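Local coordinates for putative hyaluronoglucosaminidase (Clostridium perfringens, PDB 6PWI), which probably acts as a hexosaminidase of glycoside hydrolase family 84, this chain holding the N-terminal and catalytic domains and following helices of a longer, probably cell-wall-anchored protein, at residues A[128-133]-A[169-174]; A[32-37]-A[155-160]; A[560-565]-A[582-587]. One frame throughout, in Å; residues are numbered along the deposited sequence.

Interactions 1 and 2 belong to the N-terminal domain, which resembles domain 2 of family 20 glycoside hydrolases, and their segments alternate along the chain: 32-37, 128-133, 155-160, 169-174. Their centres are 13 Å apart, and they touch where Leu169 CD2 of strand 165-175 lies 3.8 Å from Tyr34 CE2. Helix 144-158 and strand 165-175, consecutive in the chain, thus pack together with the N-terminal loop. The closed barrel of eight parallel strands follows in sequence. Interaction 3 comes after it, in the C-terminal helices, its centre 56 Å from that of interaction 1 and 45 Å from that of interaction 2. Two contacts thus precede the barrel and one follows it.

Interaction 1. Residues A[128-133]-A[169-174]; sequences HVVSVK and LLIEDY
His128 lies alongside Asp173 on the adjacent strand, with Asp173 CB over one face of the imidazole, 4.0 Å from the ring centroid and 29° off its normal, a CH-pi contact. A chi1 of 66° puts CG of His128 between the backbone N and the carbonyl carbon, so that the end of the ring leans toward the aspartate. One water joins the two side chains, 2.8 Å from His128 NE2 and 2.9 Å from Asp173 OD2, to which it donates. The other ring nitrogen, ND1, bonds to Asp126 O, while Asp173 OD1 receives Gln41 N and Trp444 NE1. The backbones run antiparallel, their axes at 179°, as neighbours in the mixed sheet of the N-terminal domain. Val130 and Ile171 exchange two backbone bonds: Val130 N reaches Ile171 O at 2.9 Å, and Val130 O accepts Ile171 N at 2.8 Å. Val130 CB also meets Ile171 CB at 4.0 Å, on the face that also carries His128, Val132, Leu169 and Asp173 and that helix 144-158 covers through Tyr149, Leu154 and Ile157. Leu169 O accepts Val132 N at 2.8 Å, nearly straight, while Leu169 CG and CD1 lie against Val132 CG2, CG the closer at 4.0 Å; Ile157 and Tyr45 pack on the same leucine. On the reverse face Val129 CG1 packs against Leu170 CD1, and Phe111 of helix 106-114 touches both Val129 and Ser131.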
loop_
_atom_site.group_PDB
_atom_site.type_symbol
_atom_site.label_atom_id
_atom_site.label_comp_id
_atom_site.label_asym_id
_atom_site.label_seq_id
_atom_site.Cartn_x
_atom_site.Cartn_y
_atom_site.Cartn_z
ATOM N N HIS A 128 -1.275 15.869 14.487
ATOM C CA HIS A 128 -2.463 16.694 14.383
ATOM C C HIS A 128 -3.496 16.251 15.414
ATOM O O HIS A 128 -3.385 15.171 15.987
ATOM C CB HIS A 128 -3.035 16.644 12.959
ATOM C CG HIS A 128 -3.549 15.296 12.574
ATOM N ND1 HIS A 128 -2.719 14.296 12.101
ATOM C CD2 HIS A 128 -4.793 14.768 12.614
ATOM C CE1 HIS A 128 -3.434 13.218 11.852
ATOM N NE2 HIS A 128 -4.711 13.479 12.155
ATOM N N VAL A 129 -4.514 17.096 15.606
ATOM C CA VAL A 129 -5.572 16.892 16.578
ATOM C C VAL A 129 -6.907 17.106 15.877
ATOM O O VAL A 129 -7.055 18.049 15.105
ATOM C CB VAL A 129 -5.406 17.877 17.750
ATOM C CG1 VAL A 129 -6.643 17.933 18.634
ATOM C CG2 VAL A 129 -4.159 17.578 18.571
ATOM N N VAL A 130 -7.867 16.216 16.146
ATOM C CA VAL A 130 -9.238 16.411 15.694
ATOM C C VAL A 130 -10.129 16.533 16.928
ATOM O O VAL A 130 -10.095 15.677 17.808
ATOM C CB VAL A 130 -9.715 15.283 14.757
ATOM C CG1 VAL A 130 -11.142 15.511 14.283
ATOM C CG2 VAL A 130 -8.792 15.112 13.562
ATOM N N SER A 131 -10.912 17.612 16.995
ATOM C CA SER A 131 -11.778 17.832 18.142
ATOM C C SER A 131 -13.225 18.004 17.691
ATOM O O SER A 131 -13.515 18.807 16.806
ATOM C CB SER A 131 -11.305 19.005 18.946
ATOM O OG SER A 131 -12.395 19.629 19.595
ATOM N N VAL A 132 -14.116 17.214 18.294
ATOM C CA VAL A 132 -15.550 17.342 18.090
ATOM C C VAL A 132 -16.167 17.673 19.444
ATOM O O VAL A 132 -16.171 16.832 20.345
ATOM C CB VAL A 132 -16.165 16.069 17.469
ATOM C CG1 VAL A 132 -17.682 16.139 17.407
ATOM C CG2 VAL A 132 -15.597 15.772 16.088
ATOM N N LYS A 133 -16.638 18.922 19.575
ATOM C CA LYS A 133 -17.148 19.463 20.826
ATOM C C LYS A 133 -18.196 20.534 20.528
ATOM O O LYS A 133 -17.886 21.581 19.948
ATOM C CB LYS A 133 -15.998 20.030 21.663
ATOM C CG LYS A 133 -16.290 20.193 23.148
ATOM C CD LYS A 133 -15.128 20.790 23.909
ATOM C CE LYS A 133 -15.420 20.998 25.380
ATOM N NZ LYS A 133 -14.293 21.684 26.053
ATOM N N LEU A 169 -15.609 13.773 20.311
ATOM C CA LEU A 169 -14.378 13.007 20.430
ATOM C C LEU A 169 -13.160 13.924 20.344
ATOM O O LEU A 169 -13.268 15.078 19.935
ATOM C CB LEU A 169 -14.350 11.934 19.334
ATOM C CG LEU A 169 -14.434 12.441 17.892
ATOM C CD1 LEU A 169 -13.049 12.713 17.320
ATOM C CD2 LEU A 169 -15.184 11.445 17.021
ATOM N N LEU A 170 -12.000 13.374 20.722
ATOM C CA LEU A 170 -10.721 14.042 20.570
ATOM C C LEU A 170 -9.679 13.034 20.078
ATOM O O LEU A 170 -9.323 12.098 20.794
ATOM C CB LEU A 170 -10.324 14.658 21.916
ATOM C CG LEU A 170 -8.966 15.360 21.959
ATOM C CD1 LEU A 170 -9.046 16.746 21.339
ATOM C CD2 LEU A 170 -8.460 15.455 23.388
ATOM N N ILE A 171 -9.217 13.227 18.836
ATOM C CA ILE A 171 -8.147 12.428 18.262
ATOM C C ILE A 171 -6.843 13.191 18.464
ATOM O O ILE A 171 -6.747 14.356 18.089
ATOM C CB ILE A 171 -8.394 12.140 16.763
ATOM C CG1 ILE A 171 -9.699 11.383 16.511
ATOM C CG2 ILE A 171 -7.209 11.409 16.147
ATOM C CD1 ILE A 171 -10.091 11.311 15.053
ATOM N N GLU A 172 -5.848 12.527 19.059
ATOM C CA GLU A 172 -4.502 13.073 19.108
ATOM C C GLU A 172 -3.582 12.141 18.323
ATOM O O GLU A 172 -3.138 11.121 18.848
ATOM C CB GLU A 172 -4.033 13.255 20.555
ATOM C CG GLU A 172 -4.872 14.244 21.354
ATOM C CD GLU A 172 -4.735 14.115 22.866
ATOM O OE1 GLU A 172 -5.585 13.421 23.488
ATOM O OE2 GLU A 172 -3.778 14.709 23.423
ATOM N N ASP A 173 -3.307 12.495 17.062
ATOM C CA ASP A 173 -2.746 11.532 16.128
ATOM C C ASP A 173 -1.379 11.988 15.626
ATOM O O ASP A 173 -1.063 13.178 15.616
ATOM C CB ASP A 173 -3.715 11.239 14.982
ATOM C CG ASP A 173 -3.635 9.812 14.466
ATOM O OD1 ASP A 173 -2.706 9.072 14.887
ATOM O OD2 ASP A 173 -4.499 9.444 13.648
ATOM N N TYR A 174 -0.577 11.003 15.216
ATOM C CA TYR A 174 0.705 11.244 14.576
ATOM C C TYR A 174 1.180 9.961 13.896
ATOM O O TYR A 174 0.611 8.895 14.106
ATOM C CB TYR A 174 1.729 11.739 15.598
ATOM C CG TYR A 174 2.076 10.734 16.663
ATOM C CD1 TYR A 174 3.050 9.770 16.450
ATOM C CD2 TYR A 174 1.431 10.757 17.892
ATOM C CE1 TYR A 174 3.367 8.847 17.435
ATOM C CE2 TYR A 174 1.741 9.847 18.890
ATOM C CZ TYR A 174 2.710 8.889 18.657
ATOM O OH TYR A 174 3.007 7.996 19.644
HETATM O O HOH W 1 -6.511 11.367 12.756
#

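Interaction 2. Residues A[32-37]-A[155-160]; sequences DEYEIY and KAIFNQ
Gln160 grips the backbone of Glu35 with both ends of its amide. Its OE1 accepts Glu35 N at 3.0 Å, and its NE2 donates to Glu35 O at 2.8 Å. NE2 makes a second bond, 3.1 Å to Ala156 O one turn back, nearly straight at 177°. Gln160 CG lies between the backbone N and the carbonyl carbon, and the chain, extended beyond it, brings the amide to Glu35. Both acceptors lie close to the amide plane, so the three bonds together fix the rotation of the group.

Apolar contact is supplied by Ile157. Its CG2 methyl stands over a face of the Tyr34 ring, 3.9 Å from the centroid and 17° off the normal, a CH-pi contact, while its CG1 meets Ile36 CD1 at 3.9 Å. Gln160 OE1 approaches the same ring at its edge.

In the N-terminal domain, related to domain 2 of family 20 glycoside hydrolases, the loop ahead of strand 43-46 is thereby joined to the last turn of helix 144-158, which lies on the sheet, and the residues that follow it. Tyr34 OH bonds to Lys167 N. Because Gln160 bonds to the backbone N and O of Glu35 and not to its side chain, the carboxylate can turn away to Lys460.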
loop_
_atom_site.group_PDB
_atom_site.type_symbol
_atom_site.label_atom_id
_atom_site.label_comp_id
_atom_site.label_asym_id
_atom_site.label_seq_id
_atom_site.Cartn_x
_atom_site.Cartn_y
_atom_site.Cartn_z
ATOM N N ASP A 32 -19.554 0.570 19.170
ATOM C CA ASP A 32 -20.321 1.834 18.966
ATOM C C ASP A 32 -19.399 2.931 18.426
ATOM O O ASP A 32 -19.865 3.873 17.788
ATOM C CB ASP A 32 -21.026 2.261 20.259
ATOM C CG ASP A 32 -22.411 2.857 20.047
ATOM O OD1 ASP A 32 -22.606 3.572 19.036
ATOM O OD2 ASP A 32 -23.290 2.599 20.900
ATOM N N GLU A 33 -18.088 2.797 18.687
ATOM C CA GLU A 33 -17.081 3.770 18.283
ATOM C C GLU A 33 -16.693 3.569 16.814
ATOM O O GLU A 33 -16.903 2.499 16.247
ATOM C CB GLU A 33 -15.911 3.722 19.267
ATOM C CG GLU A 33 -16.338 4.099 20.680
ATOM C CD GLU A 33 -15.331 3.916 21.810
ATOM O OE1 GLU A 33 -15.585 4.433 22.925
ATOM O OE2 GLU A 33 -14.300 3.256 21.586
ATOM N N TYR A 34 -16.136 4.616 16.191
ATOM C CA TYR A 34 -15.864 4.622 14.760
ATOM C C TYR A 34 -14.620 3.801 14.427
ATOM O O TYR A 34 -13.639 3.810 15.172
ATOM C CB TYR A 34 -15.707 6.049 14.232
ATOM C CG TYR A 34 -16.860 6.956 14.570
ATOM C CD1 TYR A 34 -18.155 6.628 14.193
ATOM C CD2 TYR A 34 -16.664 8.136 15.273
ATOM C CE1 TYR A 34 -19.227 7.446 14.507
ATOM C CE2 TYR A 34 -17.726 8.970 15.589
ATOM C CZ TYR A 34 -19.012 8.621 15.209
ATOM O OH TYR A 34 -20.070 9.432 15.507
ATOM N N GLU A 35 -14.688 3.095 13.289
ATOM C CA GLU A 35 -13.539 2.403 12.726
ATOM C C GLU A 35 -12.748 3.389 11.866
ATOM O O GLU A 35 -13.245 3.875 10.851
ATOM C CB GLU A 35 -13.995 1.177 11.933
ATOM C CG GLU A 35 -12.887 0.508 11.148
ATOM C CD GLU A 35 -13.333 -0.745 10.417
ATOM O OE1 GLU A 35 -13.691 -1.729 11.098
ATOM O OE2 GLU A 35 -13.340 -0.732 9.165
ATOM N N ILE A 36 -11.520 3.680 12.307
ATOM C CA ILE A 36 -10.630 4.589 11.606
ATOM C C ILE A 36 -9.312 3.873 11.318
ATOM O O ILE A 36 -8.674 3.354 12.233
ATOM C CB ILE A 36 -10.410 5.867 12.432
ATOM C CG1 ILE A 36 -11.725 6.610 12.666
ATOM C CG2 ILE A 36 -9.374 6.762 11.773
ATOM C CD1 ILE A 36 -11.665 7.593 13.808
ATOM N N TYR A 37 -8.916 3.867 10.038
ATOM C CA TYR A 37 -7.625 3.348 9.616
ATOM C C TYR A 37 -6.855 4.448 8.894
ATOM O O TYR A 37 -7.434 5.178 8.094
ATOM C CB TYR A 37 -7.799 2.132 8.702
ATOM C CG TYR A 37 -8.032 0.836 9.430
ATOM C CD1 TYR A 37 -6.968 0.124 9.963
ATOM C CD2 TYR A 37 -9.313 0.329 9.606
ATOM C CE1 TYR A 37 -7.172 -1.063 10.646
ATOM C CE2 TYR A 37 -9.537 -0.856 10.292
ATOM C CZ TYR A 37 -8.458 -1.555 10.812
ATOM O OH TYR A 37 -8.642 -2.730 11.485
ATOM N N LYS A 155 -13.156 12.276 7.147
ATOM C CA LYS A 155 -13.744 11.665 5.969
ATOM C C LYS A 155 -14.120 10.220 6.288
ATOM O O LYS A 155 -15.189 9.748 5.902
ATOM C CB LYS A 155 -12.779 11.714 4.782
ATOM C CG LYS A 155 -13.424 11.367 3.450
ATOM C CD LYS A 155 -12.473 10.938 2.361
ATOM C CE LYS A 155 -13.228 10.393 1.169
ATOM N NZ LYS A 155 -12.298 9.911 0.125
ATOM N N ALA A 156 -13.223 9.532 6.998
ATOM C CA ALA A 156 -13.481 8.172 7.429
ATOM C C ALA A 156 -14.686 8.154 8.372
ATOM O O ALA A 156 -15.532 7.265 8.276
ATOM C CB ALA A 156 -12.241 7.582 8.060
ATOM N N ILE A 157 -14.779 9.157 9.257
ATOM C CA ILE A 157 -15.856 9.188 10.235
ATOM C C ILE A 157 -17.186 9.414 9.516
ATOM O O ILE A 157 -18.162 8.707 9.769
ATOM C CB ILE A 157 -15.590 10.222 11.351
ATOM C CG1 ILE A 157 -14.390 9.814 12.214
ATOM C CG2 ILE A 157 -16.841 10.412 12.197
ATOM C CD1 ILE A 157 -14.065 10.766 13.348
ATOM N N PHE A 158 -17.194 10.379 8.588
ATOM C CA PHE A 158 -18.422 10.824 7.948
ATOM C C PHE A 158 -18.993 9.725 7.050
ATOM O O PHE A 158 -20.208 9.637 6.880
ATOM C CB PHE A 158 -18.220 12.168 7.240
ATOM C CG PHE A 158 -18.383 13.403 8.099
ATOM C CD1 PHE A 158 -18.015 13.410 9.439
ATOM C CD2 PHE A 158 -18.885 14.579 7.559
ATOM C CE1 PHE A 158 -18.160 14.550 10.217
ATOM C CE2 PHE A 158 -19.025 15.720 8.339
ATOM C CZ PHE A 158 -18.664 15.704 9.667
ATOM N N ASN A 159 -18.116 8.872 6.507
ATOM C CA ASN A 159 -18.526 7.818 5.591
ATOM C C ASN A 159 -19.282 6.704 6.320
ATOM O O ASN A 159 -19.877 5.843 5.674
ATOM C CB ASN A 159 -17.348 7.246 4.796
ATOM C CG ASN A 159 -17.091 7.983 3.500
ATOM O OD1 ASN A 159 -18.025 8.409 2.828
ATOM N ND2 ASN A 159 -15.827 8.137 3.140
ATOM N N GLN A 160 -19.262 6.715 7.659
ATOM C CA GLN A 160 -19.884 5.636 8.412
ATOM C C GLN A 160 -20.981 6.172 9.335
ATOM O O GLN A 160 -21.516 5.427 10.149
ATOM C CB GLN A 160 -18.829 4.789 9.128
ATOM C CG GLN A 160 -18.134 5.516 10.269
ATOM C CD GLN A 160 -16.988 4.742 10.872
ATOM O OE1 GLN A 160 -17.173 3.882 11.730
ATOM N NE2 GLN A 160 -15.775 5.084 10.461
#

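Interaction 3. Residues A[560-565]-A[582-587]; sequences TIAYIN and YVLGEE
Tyr563 reaches from one helix across the next, laying its ring on Gly585 and its edge against Tyr582. The two helices, 540-572 and 575-591, follow one another through a short turn and form an antiparallel helical hairpin in the C-terminal helical region: the local axes approach to 7.5 Å at a crossing angle of -159°. The closest CA pair, Ala562 and Gly585, is 4.9 Å apart, a separation that goes with the small residues on both sides.

From CB of Tyr563 the ring leaves with chi1 at -84°, CG beside the backbone N and anti to the carbonyl carbon, which swings it across to helix 575-591. Along one edge, CD2 lies 4.0 Å from Gly585 CA, which sits over the ring face in a CH-pi contact. Further out, CE2 comes to 3.5 Å from Gly585 O, an oxygen that is also hydrogen-bonded to Ser559 OG. Along the other edge, CD1 and then CE1 approach Tyr582 CD1, CE1 the closer at 3.7 Å and over the Tyr582 face. With centroids 5.3 Å apart and planes at 82°, this is a T-shaped (edge-to-face) pair in which Tyr563 presents the edge. CZ continues over the Gly585 carbonyl carbon, and the terminal OH ends beside CG of Glu586; the nearby Glu586 N has too poor an angle to count as a hydrogen bond. The hydroxyl of Tyr582 is turned to a third helix, 613-623, where it bonds to Ser621 O, and Tyr563 also touches Leu620 and Ser621 there. Beside the tyrosine pair, Ala562 CB points at the opposite helix, packing 3.5 Å from Gly585 N and 3.9 Å from Leu584 CG.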
loop_
_atom_site.group_PDB
_atom_site.type_symbol
_atom_site.label_atom_id
_atom_site.label_comp_id
_atom_site.label_asym_id
_atom_site.label_seq_id
_atom_site.Cartn_x
_atom_site.Cartn_y
_atom_site.Cartn_z
ATOM N N THR A 560 -12.778 -29.654 -6.467
ATOM C CA THR A 560 -12.746 -30.166 -5.109
ATOM C C THR A 560 -14.104 -30.770 -4.765
ATOM O O THR A 560 -14.166 -31.843 -4.174
ATOM C CB THR A 560 -12.265 -29.092 -4.126
ATOM O OG1 THR A 560 -10.987 -28.652 -4.595
ATOM C CG2 THR A 560 -12.155 -29.599 -2.704
ATOM N N ILE A 561 -15.178 -30.081 -5.160
ATOM C CA ILE A 561 -16.535 -30.519 -4.876
ATOM C C ILE A 561 -16.804 -31.856 -5.571
ATOM O O ILE A 561 -17.403 -32.757 -4.978
ATOM C CB ILE A 561 -17.560 -29.423 -5.238
ATOM C CG1 ILE A 561 -17.416 -28.213 -4.308
ATOM C CG2 ILE A 561 -18.982 -29.972 -5.224
ATOM C CD1 ILE A 561 -18.228 -27.005 -4.732
ATOM N N ALA A 562 -16.344 -31.986 -6.820
ATOM C CA ALA A 562 -16.534 -33.222 -7.561
ATOM C C ALA A 562 -15.816 -34.370 -6.852
ATOM O O ALA A 562 -16.396 -35.446 -6.683
ATOM C CB ALA A 562 -16.083 -33.070 -8.993
ATOM N N TYR A 563 -14.572 -34.128 -6.411
ATOM C CA TYR A 563 -13.785 -35.172 -5.774
ATOM C C TYR A 563 -14.413 -35.581 -4.443
ATOM O O TYR A 563 -14.620 -36.766 -4.205
ATOM C CB TYR A 563 -12.315 -34.776 -5.643
ATOM C CG TYR A 563 -11.492 -35.037 -6.877
ATOM C CD1 TYR A 563 -11.417 -36.303 -7.443
ATOM C CD2 TYR A 563 -10.769 -34.016 -7.472
ATOM C CE1 TYR A 563 -10.652 -36.547 -8.574
ATOM C CE2 TYR A 563 -10.000 -34.244 -8.603
ATOM C CZ TYR A 563 -9.941 -35.511 -9.155
ATOM O OH TYR A 563 -9.184 -35.720 -10.270
ATOM N N ILE A 564 -14.733 -34.597 -3.595
ATOM C CA ILE A 564 -15.457 -34.868 -2.365
ATOM C C ILE A 564 -16.729 -35.652 -2.682
ATOM O O ILE A 564 -17.077 -36.583 -1.959
ATOM C CB ILE A 564 -15.757 -33.581 -1.577
ATOM C CG1 ILE A 564 -14.467 -32.891 -1.124
ATOM C CG2 ILE A 564 -16.673 -33.889 -0.398
ATOM C CD1 ILE A 564 -14.639 -31.425 -0.780
ATOM N N ASN A 565 -17.419 -35.287 -3.764
ATOM C CA ASN A 565 -18.652 -35.981 -4.098
ATOM C C ASN A 565 -18.346 -37.437 -4.435
ATOM O O ASN A 565 -19.101 -38.324 -4.057
ATOM C CB ASN A 565 -19.479 -35.264 -5.168
ATOM C CG ASN A 565 -20.315 -34.129 -4.609
ATOM O OD1 ASN A 565 -20.645 -34.106 -3.423
ATOM N ND2 ASN A 565 -20.672 -33.181 -5.458
ATOM N N TYR A 582 -15.388 -38.492 -10.131
ATOM C CA TYR A 582 -13.939 -38.525 -10.250
ATOM C C TYR A 582 -13.524 -37.896 -11.579
ATOM O O TYR A 582 -12.624 -37.064 -11.626
ATOM C CB TYR A 582 -13.423 -39.959 -10.120
ATOM C CG TYR A 582 -11.926 -40.080 -9.990
ATOM C CD1 TYR A 582 -11.322 -40.148 -8.742
ATOM C CD2 TYR A 582 -11.109 -40.140 -11.113
ATOM C CE1 TYR A 582 -9.946 -40.269 -8.611
ATOM C CE2 TYR A 582 -9.731 -40.249 -11.000
ATOM C CZ TYR A 582 -9.148 -40.311 -9.744
ATOM O OH TYR A 582 -7.795 -40.422 -9.620
ATOM N N VAL A 583 -14.214 -38.288 -12.650
ATOM C CA VAL A 583 -13.946 -37.787 -13.985
ATOM C C VAL A 583 -14.218 -36.282 -14.041
ATOM O O VAL A 583 -13.398 -35.534 -14.576
ATOM C CB VAL A 583 -14.728 -38.587 -15.045
ATOM C CG1 VAL A 583 -14.732 -37.896 -16.400
ATOM C CG2 VAL A 583 -14.169 -40.002 -15.172
ATOM N N LEU A 584 -15.350 -35.838 -13.469
ATOM C CA LEU A 584 -15.655 -34.418 -13.403
ATOM C C LEU A 584 -14.525 -33.689 -12.669
ATOM O O LEU A 584 -14.083 -32.628 -13.105
ATOM C CB LEU A 584 -17.025 -34.195 -12.749
ATOM C CG LEU A 584 -17.495 -32.739 -12.650
ATOM C CD1 LEU A 584 -17.417 -32.016 -13.989
ATOM C CD2 LEU A 584 -18.904 -32.645 -12.077
ATOM N N GLY A 585 -14.021 -34.301 -11.589
ATOM C CA GLY A 585 -12.929 -33.750 -10.802
ATOM C C GLY A 585 -11.669 -33.524 -11.631
ATOM O O GLY A 585 -11.021 -32.492 -11.493
ATOM N N GLU A 586 -11.335 -34.495 -12.489
ATOM C CA GLU A 586 -10.152 -34.424 -13.332
ATOM C C GLU A 586 -10.288 -33.306 -14.365
ATOM O O GLU A 586 -9.305 -32.642 -14.681
ATOM C CB GLU A 586 -9.963 -35.729 -14.101
ATOM C CG GLU A 586 -9.348 -36.860 -13.303
ATOM C CD GLU A 586 -9.405 -38.161 -14.088
ATOM O OE1 GLU A 586 -10.516 -38.698 -14.251
ATOM O OE2 GLU A 586 -8.348 -38.614 -14.574
ATOM N N GLU A 587 -11.501 -33.131 -14.910
ATOM C CA GLU A 587 -11.745 -32.186 -15.991
ATOM C C GLU A 587 -11.662 -30.762 -15.452
ATOM O O GLU A 587 -11.141 -29.877 -16.127
ATOM C CB GLU A 587 -13.091 -32.432 -16.678
ATOM C CG GLU A 587 -13.130 -33.703 -17.515
ATOM C CD GLU A 587 -14.507 -34.183 -17.965
ATOM O OE1 GLU A 587 -15.530 -33.637 -17.477
ATOM O OE2 GLU A 587 -14.559 -35.109 -18.808
#